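Local coordinates for kelch domain-containing protein (Colletotrichum graminicola M1.001, PDB 5C86) that probably oxidises alcohols to aldehydes at a copper site, as a member of the galactose oxidase and glyoxal oxidase (AA5) family with a kelch beta-propeller, at residues V10-V15 with G57-A62; T25-V30 with T49-V54; G4-M9 with D364-S369. All coordinates share one frame; numbering follows the deposited sequence.

Interaction 1: V10-V15 with G57-A62; sequences VKFPVV and GNISDA
I59 meets V10, K11, F12 and P13 with the two branches of its side chain, and A62 meets P13 and V14. I59 was deposited in two conformers, and all its distances here refer to the one given. I59 has CG1 beside and CG2 anti to its backbone N (chi1 -66° for CG1), and CG2 lies 3.8 Å from F12 CD1 and 3.9 Å from P13 CD, the phenylalanine and isoleucine side chains crossing at about a right angle. A62 CB then sits 3.7 Å from P13 CG and 3.8 Å from V14 CG1. I59 CD1 approaches V10 CG1. Carbon against polar backbone forms a second group: I59 CD1 comes to 3.4 Å from K11 O, and P13 CG lies 3.6 Å from S60 O and 3.5 Å from A62 N.

The backbones run nearly in the same direction, 7° apart, yet the closest CA pair, P13 with A62, is 5.8 Å apart, and several polar groups bond elsewhere: the backbones of V10 and F12 to those of G365 and F363, and S60 to strand 47-52. The joint between the N-terminal chain and the loop ahead of strand 63-66 therefore rests on van der Waals packing of methyl groups, a proline ring and an aromatic carbon.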
ATOM      1  N   VAL A  10       4.087  -9.966  17.909  1.00 23.52           N
ATOM      2  CA  VAL A  10       4.498 -10.943  16.943  1.00 26.39           C
ATOM      3  C   VAL A  10       5.953 -10.572  16.653  1.00 26.50           C
ATOM      4  O   VAL A  10       6.262  -9.405  16.404  1.00 30.32           O
ATOM      5  CB  VAL A  10       3.604 -10.807  15.701  1.00 31.52           C
ATOM      6  CG1 VAL A  10       4.176 -11.437  14.432  1.00 35.92           C
ATOM      7  CG2 VAL A  10       2.237 -11.397  16.060  1.00 34.96           C
ATOM      8  N   LYS A  11       6.835 -11.547  16.642  1.00 25.00           N
ATOM      9  CA  LYS A  11       8.257 -11.259  16.462  1.00 25.22           C
ATOM     10  C   LYS A  11       8.823 -12.001  15.293  1.00 24.02           C
ATOM     11  O   LYS A  11       8.727 -13.220  15.174  1.00 23.03           O
ATOM     12  CB  LYS A  11       8.996 -11.667  17.747  1.00 31.53           C
ATOM     13  CG  LYS A  11      10.001 -10.625  18.240  0.85 33.27           C
ATOM     14  CD  LYS A  11      11.169 -11.305  18.974  0.70 35.65           C
ATOM     15  CE  LYS A  11      10.679 -12.185  20.120  0.70 35.74           C
ATOM     16  NZ  LYS A  11      11.731 -13.151  20.559  0.70 34.49           N
ATOM     17  N   PHE A  12       9.404 -11.296  14.346  1.00 19.08           N
ATOM     18  CA  PHE A  12       9.951 -11.898  13.226  1.00 19.45           C
ATOM     19  C   PHE A  12      11.498 -12.067  13.392  1.00 19.56           C
ATOM     20  O   PHE A  12      12.111 -11.260  14.043  1.00 21.67           O
ATOM     21  CB  PHE A  12       9.723 -11.023  11.948  1.00 18.69           C
ATOM     22  CG  PHE A  12       8.304 -11.117  11.401  1.00 18.09           C
ATOM     23  CD1 PHE A  12       7.925 -12.137  10.522  1.00 17.73           C
ATOM     24  CD2 PHE A  12       7.404 -10.126  11.712  1.00 19.49           C
ATOM     25  CE1 PHE A  12       6.621 -12.229  10.053  1.00 19.74           C
ATOM     26  CE2 PHE A  12       6.095 -10.198  11.224  1.00 20.11           C
ATOM     27  CZ  PHE A  12       5.723 -11.237  10.392  1.00 19.00           C
ATOM     28  N   PRO A  13      12.072 -12.987  12.650  1.00 21.99           N
ATOM     29  CA  PRO A  13      13.542 -13.153  12.730  1.00 22.68           C
ATOM     30  C   PRO A  13      14.252 -12.124  11.843  1.00 22.08           C
ATOM     31  O   PRO A  13      15.504 -12.123  11.826  1.00 23.60           O
ATOM     32  CB  PRO A  13      13.741 -14.544  12.166  1.00 22.09           C
ATOM     33  CG  PRO A  13      12.656 -14.675  11.111  1.00 21.46           C
ATOM     34  CD  PRO A  13      11.474 -14.010  11.768  1.00 21.14           C
ATOM     35  N   VAL A  14      13.509 -11.263  11.083  1.00 21.12           N
ATOM     36  CA  VAL A  14      14.161 -10.180  10.249  1.00 18.59           C
ATOM     37  C   VAL A  14      13.323  -8.913  10.522  1.00 17.44           C
ATOM     38  O   VAL A  14      12.151  -9.004  10.970  1.00 17.91           O
ATOM     39  CB  VAL A  14      14.204 -10.414   8.755  1.00 20.09           C
ATOM     40  CG1 VAL A  14      14.850 -11.744   8.385  1.00 23.90           C
ATOM     41  CG2 VAL A  14      12.794 -10.427   8.103  1.00 20.17           C
ATOM     42  N   VAL A  15      13.890  -7.696  10.396  1.00 16.31           N
ATOM     43  CA  VAL A  15      13.109  -6.512  10.644  1.00 17.08           C
ATOM     44  C   VAL A  15      12.164  -6.396   9.400  1.00 13.83           C
ATOM     45  O   VAL A  15      12.585  -6.423   8.244  1.00 15.83           O
ATOM     46  CB  VAL A  15      13.978  -5.250  10.743  1.00 17.43           C
ATOM     47  CG1 VAL A  15      13.132  -4.041  11.021  1.00 16.81           C
ATOM     48  CG2 VAL A  15      15.047  -5.432  11.871  1.00 17.67           C
ATOM     49  N   GLY A  57      -0.793 -18.871  13.317  1.00 31.47           N
ATOM     50  CA  GLY A  57       0.088 -17.996  14.098  1.00 29.59           C
ATOM     51  C   GLY A  57       1.604 -18.363  14.010  1.00 29.02           C
ATOM     52  O   GLY A  57       2.401 -17.709  14.607  1.00 34.99           O
ATOM     53  N   ASN A  58       1.993 -19.375  13.259  1.00 30.15           N
ATOM     54  CA  ASN A  58       3.405 -19.727  13.096  1.00 30.20           C
ATOM     55  C   ASN A  58       4.175 -18.599  12.398  1.00 29.63           C
ATOM     56  O   ASN A  58       3.712 -18.050  11.368  1.00 25.99           O
ATOM     57  CB  ASN A  58       3.536 -20.997  12.236  1.00 32.03           C
ATOM     58  CG  ASN A  58       4.983 -21.403  11.969  1.00 37.26           C
ATOM     59  OD1 ASN A  58       5.496 -21.209  10.850  1.00 36.57           O
ATOM     60  ND2 ASN A  58       5.664 -21.954  12.994  1.00 39.39           N
ATOM     61  N   ILE A  59       5.365 -18.277  12.915  0.70 28.17           N
ATOM     62  CA  ILE A  59       6.265 -17.387  12.205  0.70 27.40           C
ATOM     63  C   ILE A  59       7.383 -18.245  11.733  0.70 25.41           C
ATOM     64  O   ILE A  59       7.969 -18.971  12.523  0.70 25.74           O
ATOM     65  CB  ILE A  59       6.800 -16.273  13.076  0.70 29.52           C
ATOM     66  CG1 ILE A  59       5.657 -15.362  13.465  0.70 29.43           C
ATOM     67  CG2 ILE A  59       7.863 -15.458  12.326  0.70 30.55           C
ATOM     68  CD1 ILE A  59       5.801 -14.838  14.880  0.70 30.86           C
ATOM     69  N   SER A  60       7.639 -18.206  10.449  1.00 22.95           N
ATOM     70  CA  SER A  60       8.664 -19.069   9.842  1.00 25.76           C
ATOM     71  C   SER A  60      10.093 -18.565  10.139  1.00 29.70           C
ATOM     72  O   SER A  60      10.316 -17.355  10.362  1.00 25.14           O
ATOM     73  CB  SER A  60       8.444 -19.151   8.329  1.00 27.09           C
ATOM     74  OG  SER A  60       8.917 -18.002   7.640  1.00 33.27           O
ATOM     75  N   ASP A  61      11.064 -19.482  10.098  1.00 26.59           N
ATOM     76  CA  ASP A  61      12.431 -19.065  10.202  1.00 28.15           C
ATOM     77  C   ASP A  61      12.819 -18.241   8.980  1.00 26.07           C
ATOM     78  O   ASP A  61      12.299 -18.427   7.851  1.00 28.57           O
ATOM     79  CB  ASP A  61      13.372 -20.306  10.296  1.00 32.59           C
ATOM     80  CG  ASP A  61      13.076 -21.200  11.503  1.00 37.61           C
ATOM     81  OD1 ASP A  61      12.788 -20.729  12.623  1.00 42.32           O
ATOM     82  OD2 ASP A  61      13.180 -22.428  11.331  1.00 46.22           O
ATOM     83  N   ALA A  62      13.824 -17.389   9.159  1.00 25.22           N
ATOM     84  CA  ALA A  62      14.274 -16.571   8.058  1.00 26.60           C
ATOM     85  C   ALA A  62      14.930 -17.435   7.012  1.00 30.88           C
ATOM     86  O   ALA A  62      15.772 -18.287   7.363  1.00 31.22           O
ATOM     87  CB  ALA A  62      15.232 -15.483   8.546  1.00 26.25           C
TER

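Interaction 2: T25-V30 with T49-V54; sequences TGNLLV and TSLYNV
L28, L29 and V30 pair antiparallel with Y52, L51 and S50, their strand axes 4.8 Å apart. L28 with Y52 and V30 with S50 are hydrogen-bonded pairs, closed by two bonds each; Y52 N to L28 O is 2.8 Å and V30 N to S50 O 2.9 Å. L29 with L51 is the non-hydrogen-bonded pair between them, and here L51 CD1 lies 4.1 Å from L29 CB.

Beyond the strands the pairing passes to a side chain. In N27, chi1 -68° sets CG beside the backbone N, and chi2 -33° turns OD1 to V54 N at 3.0 Å, the donor tilted 26° from the carbonyl plane. A water 2.8 Å from N27 OD1 also reaches N53 OD1 as a bridge, though it has more acceptors within range than protons to give. Further out, T25 OG1 accepts N27 N at 3.2 Å, an ST turn that ties the N-H of N27 to T25, and E104 OE2 bonds to both T25 OG1 and N27 ND2.

These are the second and third strands of the first four-stranded propeller blade. The N27 amide is held at both ends, ND2 by a carboxylate and OD1 by a backbone N-H, which fixes its flip; the E104 charge may also polarise the amide and strengthen OD1 as acceptor.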
ATOM      1  N   THR A  25      -4.215 -17.050   0.578  1.00 19.13           N
ATOM      2  CA  THR A  25      -3.999 -17.477   1.997  1.00 20.36           C
ATOM      3  C   THR A  25      -4.174 -16.351   2.963  1.00 18.14           C
ATOM      4  O   THR A  25      -4.568 -16.520   4.104  1.00 20.93           O
ATOM      5  CB  THR A  25      -2.625 -18.057   2.231  1.00 21.73           C
ATOM      6  OG1 THR A  25      -1.651 -17.071   1.874  1.00 19.94           O
ATOM      7  CG2 THR A  25      -2.406 -19.298   1.382  1.00 26.78           C
ATOM      8  N   GLY A  26      -3.834 -15.144   2.493  1.00 17.43           N
ATOM      9  CA  GLY A  26      -3.771 -14.057   3.416  1.00 17.13           C
ATOM     10  C   GLY A  26      -2.632 -14.051   4.439  1.00 16.65           C
ATOM     11  O   GLY A  26      -2.672 -13.329   5.386  1.00 16.10           O
ATOM     12  N   ASN A  27      -1.620 -14.898   4.222  1.00 16.21           N
ATOM     13  CA  ASN A  27      -0.460 -14.869   5.084  1.00 15.07           C
ATOM     14  C   ASN A  27       0.298 -13.527   4.869  1.00 16.06           C
ATOM     15  O   ASN A  27       0.181 -12.880   3.844  1.00 15.45           O
ATOM     16  CB  ASN A  27       0.336 -16.152   4.816  1.00 16.67           C
ATOM     17  CG  ASN A  27      -0.424 -17.379   5.293  1.00 14.71           C
ATOM     18  OD1 ASN A  27      -1.151 -17.308   6.280  1.00 16.20           O
ATOM     19  ND2 ASN A  27      -0.148 -18.517   4.669  1.00 20.31           N
ATOM     20  N   LEU A  28       1.129 -13.204   5.820  1.00 15.20           N
ATOM     21  CA  LEU A  28       1.940 -11.943   5.725  1.00 16.16           C
ATOM     22  C   LEU A  28       3.410 -12.303   5.464  1.00 15.95           C
ATOM     23  O   LEU A  28       4.081 -12.925   6.324  1.00 15.74           O
ATOM     24  CB  LEU A  28       1.846 -11.197   7.013  1.00 15.97           C
ATOM     25  CG  LEU A  28       2.463  -9.766   7.027  1.00 18.08           C
ATOM     26  CD1 LEU A  28       1.681  -8.779   6.116  1.00 18.22           C
ATOM     27  CD2 LEU A  28       2.535  -9.323   8.465  1.00 20.30           C
ATOM     28  N   LEU A  29       3.840 -11.894   4.322  1.00 12.50           N
ATOM     29  CA  LEU A  29       5.256 -12.061   3.894  1.00 14.60           C
ATOM     30  C   LEU A  29       6.043 -10.802   4.208  1.00 16.57           C
ATOM     31  O   LEU A  29       5.614  -9.707   3.826  1.00 15.59           O
ATOM     32  CB  LEU A  29       5.402 -12.367   2.414  1.00 16.73           C
ATOM     33  CG  LEU A  29       6.778 -12.647   1.776  1.00 19.12           C
ATOM     34  CD1 LEU A  29       7.360 -13.910   2.344  1.00 20.86           C
ATOM     35  CD2 LEU A  29       6.605 -12.802   0.310  1.00 23.27           C
ATOM     36  N   VAL A  30       7.159 -10.946   4.908  1.00 14.64           N
ATOM     37  CA  VAL A  30       8.000  -9.809   5.255  1.00 13.94           C
ATOM     38  C   VAL A  30       9.428 -10.010   4.724  1.00 15.25           C
ATOM     39  O   VAL A  30       9.898 -11.170   4.632  1.00 15.82           O
ATOM     40  CB  VAL A  30       7.982  -9.507   6.736  1.00 14.34           C
ATOM     41  CG1 VAL A  30       6.581  -9.592   7.306  1.00 14.63           C
ATOM     42  CG2 VAL A  30       8.939 -10.426   7.533  1.00 15.12           C
ATOM     43  N   THR A  49      13.711 -13.467   4.061  1.00 19.43           N
ATOM     44  CA  THR A  49      12.234 -13.316   4.181  1.00 18.35           C
ATOM     45  C   THR A  49      11.736 -14.164   5.279  1.00 19.97           C
ATOM     46  O   THR A  49      12.388 -15.183   5.690  1.00 19.42           O
ATOM     47  CB  THR A  49      11.478 -13.567   2.885  1.00 18.86           C
ATOM     48  OG1 THR A  49      11.347 -14.996   2.657  1.00 18.60           O
ATOM     49  CG2 THR A  49      12.080 -12.904   1.688  1.00 17.42           C
ATOM     50  N   SER A  50      10.583 -13.812   5.805  1.00 17.38           N
ATOM     51  CA  SER A  50       9.895 -14.630   6.799  1.00 17.02           C
ATOM     52  C   SER A  50       8.396 -14.484   6.534  1.00 21.01           C
ATOM     53  O   SER A  50       7.958 -13.548   5.847  1.00 21.39           O
ATOM     54  CB  SER A  50      10.267 -14.247   8.203  1.00 18.81           C
ATOM     55  OG  SER A  50       9.491 -14.869   9.221  1.00 18.19           O
ATOM     56  N   LEU A  51       7.632 -15.465   6.971  1.00 20.55           N
ATOM     57  CA  LEU A  51       6.180 -15.546   6.699  1.00 19.61           C
ATOM     58  C   LEU A  51       5.416 -15.754   7.964  1.00 20.78           C
ATOM     59  O   LEU A  51       5.765 -16.680   8.728  1.00 21.22           O
ATOM     60  CB  LEU A  51       5.920 -16.701   5.777  1.00 19.71           C
ATOM     61  CG  LEU A  51       4.469 -16.899   5.294  1.00 22.24           C
ATOM     62  CD1 LEU A  51       4.178 -15.885   4.220  1.00 22.97           C
ATOM     63  CD2 LEU A  51       4.199 -18.319   4.761  1.00 27.50           C
ATOM     64  N   TYR A  52       4.362 -14.960   8.199  1.00 16.88           N
ATOM     65  CA  TYR A  52       3.475 -15.144   9.316  1.00 17.67           C
ATOM     66  C   TYR A  52       2.204 -15.815   8.791  1.00 16.53           C
ATOM     67  O   TYR A  52       1.600 -15.369   7.848  1.00 17.40           O
ATOM     68  CB  TYR A  52       3.076 -13.829  10.015  1.00 18.17           C
ATOM     69  CG  TYR A  52       1.988 -13.923  11.043  1.00 20.68           C
ATOM     70  CD1 TYR A  52       2.235 -14.370  12.310  1.00 22.41           C
ATOM     71  CD2 TYR A  52       0.713 -13.520  10.741  1.00 20.77           C
ATOM     72  CE1 TYR A  52       1.228 -14.469  13.248  1.00 25.14           C
ATOM     73  CE2 TYR A  52      -0.278 -13.556  11.667  1.00 23.48           C
ATOM     74  CZ  TYR A  52      -0.017 -14.050  12.909  1.00 24.71           C
ATOM     75  OH  TYR A  52      -1.058 -14.052  13.796  1.00 31.61           O
ATOM     76  N   ASN A  53       1.881 -16.988   9.352  1.00 18.78           N
ATOM     77  CA  ASN A  53       0.686 -17.720   8.983  1.00 19.80           C
ATOM     78  C   ASN A  53      -0.472 -17.253   9.813  1.00 20.29           C
ATOM     79  O   ASN A  53      -0.493 -17.393  11.032  1.00 20.21           O
ATOM     80  CB  ASN A  53       0.956 -19.222   9.209  1.00 19.60           C
ATOM     81  CG  ASN A  53      -0.120 -20.055   8.640  1.00 21.59           C
ATOM     82  OD1 ASN A  53      -1.247 -19.972   9.060  1.00 24.73           O
ATOM     83  ND2 ASN A  53       0.190 -20.731   7.642  1.00 25.73           N
ATOM     84  N   VAL A  54      -1.458 -16.640   9.160  1.00 20.35           N
ATOM     85  CA  VAL A  54      -2.609 -16.041   9.856  1.00 22.19           C
ATOM     86  C   VAL A  54      -3.538 -17.117  10.453  1.00 22.03           C
ATOM     87  O   VAL A  54      -4.249 -16.834  11.399  1.00 27.58           O
ATOM     88  CB  VAL A  54      -3.406 -15.088   8.936  1.00 22.92           C
ATOM     89  CG1 VAL A  54      -2.510 -13.909   8.507  1.00 25.46           C
ATOM     90  CG2 VAL A  54      -3.896 -15.754   7.702  1.00 23.88           C
TER
HETATM   91  O   HOH W   1      -3.287 -19.126   6.705  1.00 32.21           O

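Interaction 3: G4-M9 with D364-S369; sequences GKWGPM and DGQFWS
K5 O accepts S369 N at 2.8 Å, the shortest direct hydrogen bond between the two segments, and K5 N returns to S369 O at 3.0 Å, making K5 and S369 a hydrogen-bonded antiparallel pair. W6 and W368 form the next, non-hydrogen-bonded pair, after which G7 N bonds to F367 O at 2.9 Å. Beyond G7 direct backbone pairing lapses: P8, which has no N-H, turns its carbonyl to a water that donates to P8 O at 2.7 Å and accepts from F367 N at 2.9 Å.

The topology is that of a propeller closure: the N-terminal strand 5-11 is the outermost strand of the last blade, added to strands 336-340, 346-350 and 364-369 from far along the chain.

Q366 NE2 reaches G7 O at 2.9 Å, with the oxygen 22° out of the amide plane. That amide plane is nearly parallel to the W6 indole, 12° apart, with OE1 3.8 Å above one face, toward the rim. On the opposite face W368 CD1 lies over the centre, and W368 CB sits over the six-membered ring as a CH-pi contact. The two indoles meet edge-to-face, the edge of W368 toward W6, planes at 56°. Polar indole atoms are tied outside: W6 NE1 to T326 O and W368 NE1 to V3 O. The W368 ring also stacks on W292. M9 has two conformers and its modelled methyl sits implausibly close to D364, so its contacts with Q366 and D364 are doubtful; D364 OD1 forms a salt bridge with R332.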
ATOM      1  N   GLY A   4     -10.350   0.407  19.364  1.00 16.55           N
ATOM      2  CA  GLY A   4      -9.915  -0.873  18.957  1.00 16.10           C
ATOM      3  C   GLY A   4      -9.084  -1.559  19.982  1.00 16.10           C
ATOM      4  O   GLY A   4      -9.163  -1.226  21.189  1.00 19.29           O
ATOM      5  N   LYS A   5      -8.305  -2.481  19.554  1.00 17.00           N
ATOM      6  CA  LYS A   5      -7.515  -3.306  20.451  1.00 20.18           C
ATOM      7  C   LYS A   5      -6.335  -3.877  19.759  1.00 18.23           C
ATOM      8  O   LYS A   5      -6.440  -4.354  18.653  1.00 16.83           O
ATOM      9  CB  LYS A   5      -8.397  -4.450  20.950  1.00 22.21           C
ATOM     10  CG  LYS A   5      -7.774  -5.272  22.058  1.00 28.81           C
ATOM     11  CD  LYS A   5      -8.806  -6.203  22.703  0.80 27.40           C
ATOM     12  CE  LYS A   5      -8.252  -6.735  24.016  0.65 30.59           C
ATOM     13  NZ  LYS A   5      -7.261  -7.800  23.760  0.60 29.58           N
ATOM     14  N   TRP A   6      -5.175  -3.948  20.434  1.00 17.43           N
ATOM     15  CA  TRP A   6      -4.021  -4.612  19.942  1.00 16.61           C
ATOM     16  C   TRP A   6      -3.997  -6.083  20.303  1.00 17.96           C
ATOM     17  O   TRP A   6      -4.336  -6.396  21.437  1.00 21.34           O
ATOM     18  CB  TRP A   6      -2.741  -3.989  20.552  1.00 16.94           C
ATOM     19  CG  TRP A   6      -2.499  -2.616  20.120  1.00 18.77           C
ATOM     20  CD1 TRP A   6      -2.641  -1.542  20.837  1.00 19.33           C
ATOM     21  CD2 TRP A   6      -1.933  -2.212  18.869  1.00 15.33           C
ATOM     22  NE1 TRP A   6      -2.273  -0.421  20.125  1.00 20.77           N
ATOM     23  CE2 TRP A   6      -1.831  -0.805  18.898  1.00 17.90           C
ATOM     24  CE3 TRP A   6      -1.551  -2.886  17.749  1.00 15.26           C
ATOM     25  CZ2 TRP A   6      -1.296  -0.059  17.813  1.00 16.51           C
ATOM     26  CZ3 TRP A   6      -0.983  -2.119  16.635  1.00 17.18           C
ATOM     27  CH2 TRP A   6      -0.886  -0.737  16.713  1.00 14.59           C
ATOM     28  N   GLY A   7      -3.549  -6.929  19.420  1.00 19.61           N
ATOM     29  CA  GLY A   7      -3.256  -8.306  19.752  1.00 23.28           C
ATOM     30  C   GLY A   7      -1.857  -8.473  20.334  1.00 23.23           C
ATOM     31  O   GLY A   7      -1.139  -7.508  20.519  1.00 24.96           O
ATOM     32  N   PRO A   8      -1.450  -9.705  20.532  1.00 24.14           N
ATOM     33  CA  PRO A   8      -0.129  -9.890  21.122  1.00 27.37           C
ATOM     34  C   PRO A   8       1.003  -9.541  20.179  1.00 26.11           C
ATOM     35  O   PRO A   8       0.844  -9.545  18.925  1.00 22.76           O
ATOM     36  CB  PRO A   8      -0.102 -11.412  21.386  1.00 29.85           C
ATOM     37  CG  PRO A   8      -1.092 -11.981  20.411  1.00 30.15           C
ATOM     38  CD  PRO A   8      -2.199 -10.959  20.443  1.00 26.76           C
ATOM     39  N   MET A   9       2.177  -9.232  20.749  0.50 26.51           N
ATOM     40  CA  MET A   9       3.345  -8.910  19.949  0.50 27.01           C
ATOM     41  C   MET A   9       3.783 -10.158  19.193  0.50 26.65           C
ATOM     42  O   MET A   9       3.849 -11.244  19.773  0.50 28.23           O
ATOM     43  CB  MET A   9       4.540  -8.377  20.789  0.50 31.87           C
ATOM     44  CG  MET A   9       4.397  -7.003  21.478  0.50 33.99           C
ATOM     45  SD  MET A   9       4.615  -5.431  20.580  0.50 43.77           S
ATOM     46  CE  MET A   9       5.202  -5.929  19.022  0.50 32.46           C
ATOM     47  N   ASP A 364       9.494  -6.661  15.712  1.00 18.34           N
ATOM     48  CA  ASP A 364       8.191  -7.015  16.149  1.00 19.84           C
ATOM     49  C   ASP A 364       7.104  -6.105  15.494  1.00 19.70           C
ATOM     50  O   ASP A 364       7.379  -5.148  14.786  1.00 20.61           O
ATOM     51  CB  ASP A 364       8.118  -6.933  17.634  1.00 22.08           C
ATOM     52  CG  ASP A 364       8.138  -5.494  18.142  0.70 28.07           C
ATOM     53  OD1 ASP A 364       8.834  -4.648  17.559  1.00 26.11           O
ATOM     54  OD2 ASP A 364       7.362  -5.185  19.072  0.50 33.38           O
ATOM     55  N   GLY A 365       5.873  -6.540  15.747  1.00 18.95           N
ATOM     56  CA  GLY A 365       4.708  -5.742  15.483  1.00 18.04           C
ATOM     57  C   GLY A 365       3.522  -6.414  16.083  1.00 18.96           C
ATOM     58  O   GLY A 365       3.671  -7.357  16.860  1.00 18.48           O
ATOM     59  N   GLN A 366       2.347  -5.870  15.817  1.00 16.32           N
ATOM     60  CA  GLN A 366       1.102  -6.389  16.387  1.00 17.28           C
ATOM     61  C   GLN A 366       0.012  -6.121  15.333  1.00 16.13           C
ATOM     62  O   GLN A 366       0.198  -5.208  14.486  1.00 16.27           O
ATOM     63  CB  GLN A 366       0.679  -5.670  17.648  1.00 21.27           C
ATOM     64  CG  GLN A 366       1.604  -5.771  18.849  1.00 24.42           C
ATOM     65  CD  GLN A 366       1.271  -4.760  19.946  1.00 24.11           C
ATOM     66  OE1 GLN A 366       1.648  -3.570  19.902  1.00 24.50           O
ATOM     67  NE2 GLN A 366       0.559  -5.226  20.943  1.00 24.43           N
ATOM     68  N   PHE A 367      -1.128  -6.763  15.504  1.00 15.10           N
ATOM     69  CA  PHE A 367      -2.282  -6.523  14.682  1.00 14.99           C
ATOM     70  C   PHE A 367      -3.258  -5.747  15.461  1.00 14.99           C
ATOM     71  O   PHE A 367      -3.600  -6.064  16.622  1.00 16.69           O
ATOM     72  CB  PHE A 367      -2.847  -7.884  14.229  1.00 14.46           C
ATOM     73  CG  PHE A 367      -1.955  -8.622  13.320  1.00 14.72           C
ATOM     74  CD1 PHE A 367      -1.904  -8.419  11.896  1.00 13.21           C
ATOM     75  CD2 PHE A 367      -1.022  -9.541  13.827  1.00 17.79           C
ATOM     76  CE1 PHE A 367      -1.088  -9.078  11.118  1.00 15.25           C
ATOM     77  CE2 PHE A 367      -0.154 -10.229  12.968  1.00 18.30           C
ATOM     78  CZ  PHE A 367      -0.188 -10.031  11.606  1.00 16.71           C
ATOM     79  N   TRP A 368      -3.716  -4.649  14.897  1.00 13.46           N
ATOM     80  CA  TRP A 368      -4.709  -3.813  15.528  1.00 12.89           C
ATOM     81  C   TRP A 368      -6.112  -4.197  15.009  1.00 13.39           C
ATOM     82  O   TRP A 368      -6.323  -4.276  13.803  1.00 13.49           O
ATOM     83  CB  TRP A 368      -4.507  -2.325  15.254  1.00 12.30           C
ATOM     84  CG  TRP A 368      -5.464  -1.417  15.881  1.00 12.22           C
ATOM     85  CD1 TRP A 368      -5.654  -1.164  17.246  1.00 12.22           C
ATOM     86  CD2 TRP A 368      -6.379  -0.535  15.207  1.00 11.97           C
ATOM     87  NE1 TRP A 368      -6.635  -0.294  17.427  1.00 13.03           N
ATOM     88  CE2 TRP A 368      -7.105   0.146  16.189  1.00 11.59           C
ATOM     89  CE3 TRP A 368      -6.700  -0.318  13.835  1.00 12.97           C
ATOM     90  CZ2 TRP A 368      -8.058   1.113  15.877  1.00 13.70           C
ATOM     91  CZ3 TRP A 368      -7.608   0.627  13.549  1.00 12.03           C
ATOM     92  CH2 TRP A 368      -8.359   1.291  14.520  1.00 12.15           C
ATOM     93  N   SER A 369      -7.007  -4.458  15.928  1.00 13.36           N
ATOM     94  CA  SER A 369      -8.395  -4.743  15.607  1.00 14.64           C
ATOM     95  C   SER A 369      -9.148  -3.451  15.693  1.00 13.85           C
ATOM     96  O   SER A 369      -9.312  -2.823  16.789  1.00 13.27           O
ATOM     97  CB  SER A 369      -9.021  -5.769  16.587  1.00 15.37           C
ATOM     98  OG  SER A 369      -8.499  -7.029  16.429  1.00 15.79           O
TER
HETATM   99  O   HOH W   2      -1.225  -9.013  17.292  1.00 20.15           O

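How the interactions relate
Interactions 1 and 3 divide strand 5-11 between them: where 4-9 ends, V10 N bonds to G365 O at 2.8 Å, resuming the pairing of the last blade. Interaction 1 then carries the chain toward the first blade, to which interaction 2 belongs; S60 O meets S50 OG, and S60 OG meets L51 N, each at 2.9 Å. Interactions 2 and 3 touch directly between the blades, Y52 CE2 lying 3.5 Å from F367 CZ, with the ring planes at about 30°. Along the chain, 2 nests within 1 and 1 within 3. The side chains of V14, V30 and D364 lie about 11, 12 and 12 Å from that of H335, a copper ligand whose metal is absent here.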